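Local coordinates for protein glycoside hydrolase (Streptococcus pneumoniae serotype 4, PDB 6ORH) that probably hydrolyses alpha-L-fucosidic linkages of host-derived carbohydrate antigens, as a family 29 alpha-L-fucosidase that binds a fucose-bearing glycan, at residues Pro229-Thr234 / Leu238-His243. The protein carries 2 engineered substitutions. Residues are numbered along the deposited sequence; the frame is centred on the assembly and turned at random.
Sequences PDKLGT and LNYLQH. With FUC (alpha-L-fucopyranose), chain C.
Tyr240 OH is gripped by two groups, the carboxylate atom Asp245 OD2 and the backbone N of Asn228, while the Lys231 side chain lies against the same phenol. The CE methylene of Lys231 makes a van der Waals contact with the phenol oxygen, Lys231 CE to Tyr240 OH 3.6 Å. The lysine crosses the tyrosine at about a right angle: Lys231 CB is 3.8 Å from Tyr240 CZ, and the bend at chi3 (-76°) carries CE back over the phenol end. Its ammonium makes a long, weak ion pair with Asp245, so the lysine and the tyrosine share one carboxylate. The two bonds at the hydroxyl pin the far end of the ring and should limit its swing. The ring reaches the loop because CG is anti to the backbone N of Tyr240 (chi1 -172°). Leu232 meets the edge of this ring, near its plane, with CD2 at 4.0 Å from Tyr240 CE2. The same methyl touches Leu241, with Leu232 CD2 and Leu241 CD2 3.9 Å apart. One leucine methyl thus touches side chains of two consecutive helix residues. Further along the loop, Thr234 O accepts a hydrogen bond from fucose O3 at 3.3 Å and a weak one from fucose O2. The loop therefore runs from the tyrosine contact into the glycan pocket. The contact joins the loop after strand 226-227 to the short helix 238-243, within the TIM-barrel family region. Val227 of that strand touches both Leu232 and Tyr240, Trp211 of strand 209-211 packs on Leu241, and the second subunit covers part of the helix, where its His411 meets the ring of His243.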
loop_
_atom_site.group_PDB
_atom_site.type_symbol
_atom_site.label_atom_id
_atom_site.label_comp_id
_atom_site.label_asym_id
_atom_site.label_seq_id
_atom_site.Cartn_x
_atom_site.Cartn_y
_atom_site.Cartn_z
ATOM N N PRO A 229 10.425 -20.209 -11.207
ATOM C CA PRO A 229 11.289 -19.614 -12.225
ATOM C C PRO A 229 10.629 -19.599 -13.600
ATOM O O PRO A 229 10.943 -18.750 -14.429
ATOM C CB PRO A 229 12.548 -20.487 -12.277
ATOM C CG PRO A 229 12.552 -21.225 -10.952
ATOM C CD PRO A 229 11.110 -21.304 -10.498
ATOM N N ASP A 230 9.695 -20.526 -13.842
ATOM C CA ASP A 230 9.046 -20.573 -15.139
ATOM C C ASP A 230 8.061 -19.433 -15.367
ATOM O O ASP A 230 7.561 -19.265 -16.496
ATOM C CB ASP A 230 8.371 -21.942 -15.324
ATOM C CG ASP A 230 9.341 -23.035 -15.734
ATOM O OD1 ASP A 230 10.524 -22.726 -16.013
ATOM O OD2 ASP A 230 8.897 -24.195 -15.846
ATOM N N LYS A 231 7.794 -18.613 -14.333
ATOM C CA LYS A 231 6.952 -17.448 -14.490
ATOM C C LYS A 231 7.778 -16.160 -14.364
ATOM O O LYS A 231 7.215 -15.096 -14.127
ATOM C CB LYS A 231 5.802 -17.526 -13.482
ATOM C CG LYS A 231 4.787 -18.616 -13.848
ATOM C CD LYS A 231 3.425 -18.469 -13.208
ATOM C CE LYS A 231 3.499 -18.893 -11.768
ATOM N NZ LYS A 231 2.146 -18.907 -11.144
ATOM N N LEU A 232 9.099 -16.278 -14.570
ATOM C CA LEU A 232 9.955 -15.094 -14.612
ATOM C C LEU A 232 10.272 -14.765 -16.072
ATOM O O LEU A 232 9.358 -14.757 -16.900
ATOM C CB LEU A 232 11.197 -15.364 -13.767
ATOM C CG LEU A 232 10.914 -15.605 -12.277
ATOM C CD1 LEU A 232 12.232 -15.864 -11.526
ATOM C CD2 LEU A 232 10.159 -14.431 -11.641
ATOM N N GLY A 233 11.539 -14.448 -16.373
ATOM C CA GLY A 233 11.929 -13.950 -17.695
ATOM C C GLY A 233 11.645 -12.450 -17.856
ATOM O O GLY A 233 11.115 -11.794 -16.961
ATOM N N THR A 234 11.968 -11.874 -19.030
ATOM C CA THR A 234 11.747 -10.448 -19.242
ATOM C C THR A 234 10.266 -10.036 -19.222
ATOM O O THR A 234 9.964 -8.879 -18.941
ATOM C CB THR A 234 12.471 -9.938 -20.504
ATOM O OG1 THR A 234 12.024 -10.764 -21.581
ATOM C CG2 THR A 234 13.967 -10.113 -20.420
ATOM N N LEU A 238 4.649 -7.631 -13.511
ATOM C CA LEU A 238 5.145 -6.740 -12.465
ATOM C C LEU A 238 4.554 -7.128 -11.103
ATOM O O LEU A 238 5.281 -7.121 -10.101
ATOM C CB LEU A 238 4.844 -5.272 -12.786
ATOM C CG LEU A 238 5.493 -4.728 -14.059
ATOM C CD1 LEU A 238 5.044 -3.287 -14.284
ATOM C CD2 LEU A 238 7.014 -4.837 -13.994
ATOM N N ASN A 239 3.255 -7.476 -11.050
ATOM C CA ASN A 239 2.699 -7.822 -9.745
ATOM C C ASN A 239 3.243 -9.169 -9.234
ATOM O O ASN A 239 3.233 -9.420 -8.023
ATOM C CB ASN A 239 1.171 -7.822 -9.803
ATOM C CG ASN A 239 0.571 -6.436 -9.962
ATOM O OD1 ASN A 239 1.255 -5.435 -9.771
ATOM N ND2 ASN A 239 -0.723 -6.373 -10.229
ATOM N N TYR A 240 3.665 -10.056 -10.137
ATOM C CA TYR A 240 4.260 -11.327 -9.730
ATOM C C TYR A 240 5.600 -11.050 -9.044
ATOM O O TYR A 240 5.930 -11.593 -7.995
ATOM C CB TYR A 240 4.375 -12.260 -10.941
ATOM C CG TYR A 240 4.803 -13.657 -10.563
ATOM C CD1 TYR A 240 3.895 -14.531 -9.965
ATOM C CD2 TYR A 240 6.112 -14.096 -10.770
ATOM C CE1 TYR A 240 4.274 -15.829 -9.664
ATOM C CE2 TYR A 240 6.505 -15.398 -10.458
ATOM C CZ TYR A 240 5.569 -16.258 -9.897
ATOM O OH TYR A 240 5.967 -17.524 -9.549
ATOM N N LEU A 241 6.382 -10.137 -9.644
ATOM C CA LEU A 241 7.648 -9.750 -9.044
ATOM C C LEU A 241 7.429 -9.064 -7.696
ATOM O O LEU A 241 8.147 -9.328 -6.743
ATOM C CB LEU A 241 8.369 -8.776 -9.995
ATOM C CG LEU A 241 8.807 -9.412 -11.316
ATOM C CD1 LEU A 241 9.435 -8.327 -12.191
ATOM C CD2 LEU A 241 9.774 -10.570 -11.073
ATOM N N GLN A 242 6.411 -8.218 -7.610
ATOM C CA GLN A 242 6.230 -7.305 -6.480
ATOM C C GLN A 242 5.685 -8.027 -5.249
ATOM O O GLN A 242 5.919 -7.581 -4.121
ATOM C CB GLN A 242 5.301 -6.191 -6.966
ATOM C CG GLN A 242 4.806 -5.219 -5.905
ATOM C CD GLN A 242 3.986 -4.130 -6.579
ATOM O OE1 GLN A 242 4.540 -3.234 -7.224
ATOM N NE2 GLN A 242 2.662 -4.201 -6.462
ATOM N N HIS A 243 4.942 -9.126 -5.473
ATOM C CA HIS A 243 4.297 -9.834 -4.368
ATOM C C HIS A 243 4.866 -11.235 -4.184
ATOM O O HIS A 243 4.549 -11.894 -3.187
ATOM C CB HIS A 243 2.782 -9.966 -4.599
ATOM C CG HIS A 243 2.090 -8.655 -4.632
ATOM N ND1 HIS A 243 1.745 -7.970 -3.470
ATOM C CD2 HIS A 243 1.648 -7.885 -5.669
ATOM C CE1 HIS A 243 1.148 -6.827 -3.762
ATOM N NE2 HIS A 243 1.098 -6.738 -5.118
HETATM C C1 FUC C . 13.479 -5.142 -18.241
HETATM C C2 FUC C . 12.207 -5.955 -18.551
HETATM C C3 FUC C . 11.069 -4.973 -18.912
HETATM C C4 FUC C . 11.450 -4.094 -20.082
HETATM C C5 FUC C . 12.708 -3.334 -19.687
HETATM C C6 FUC C . 13.257 -2.433 -20.785
HETATM O O2 FUC C . 11.891 -6.721 -17.416
HETATM O O3 FUC C . 9.837 -5.644 -19.232
HETATM O O4 FUC C . 11.720 -4.877 -21.260
HETATM O O5 FUC C . 13.693 -4.306 -19.355
#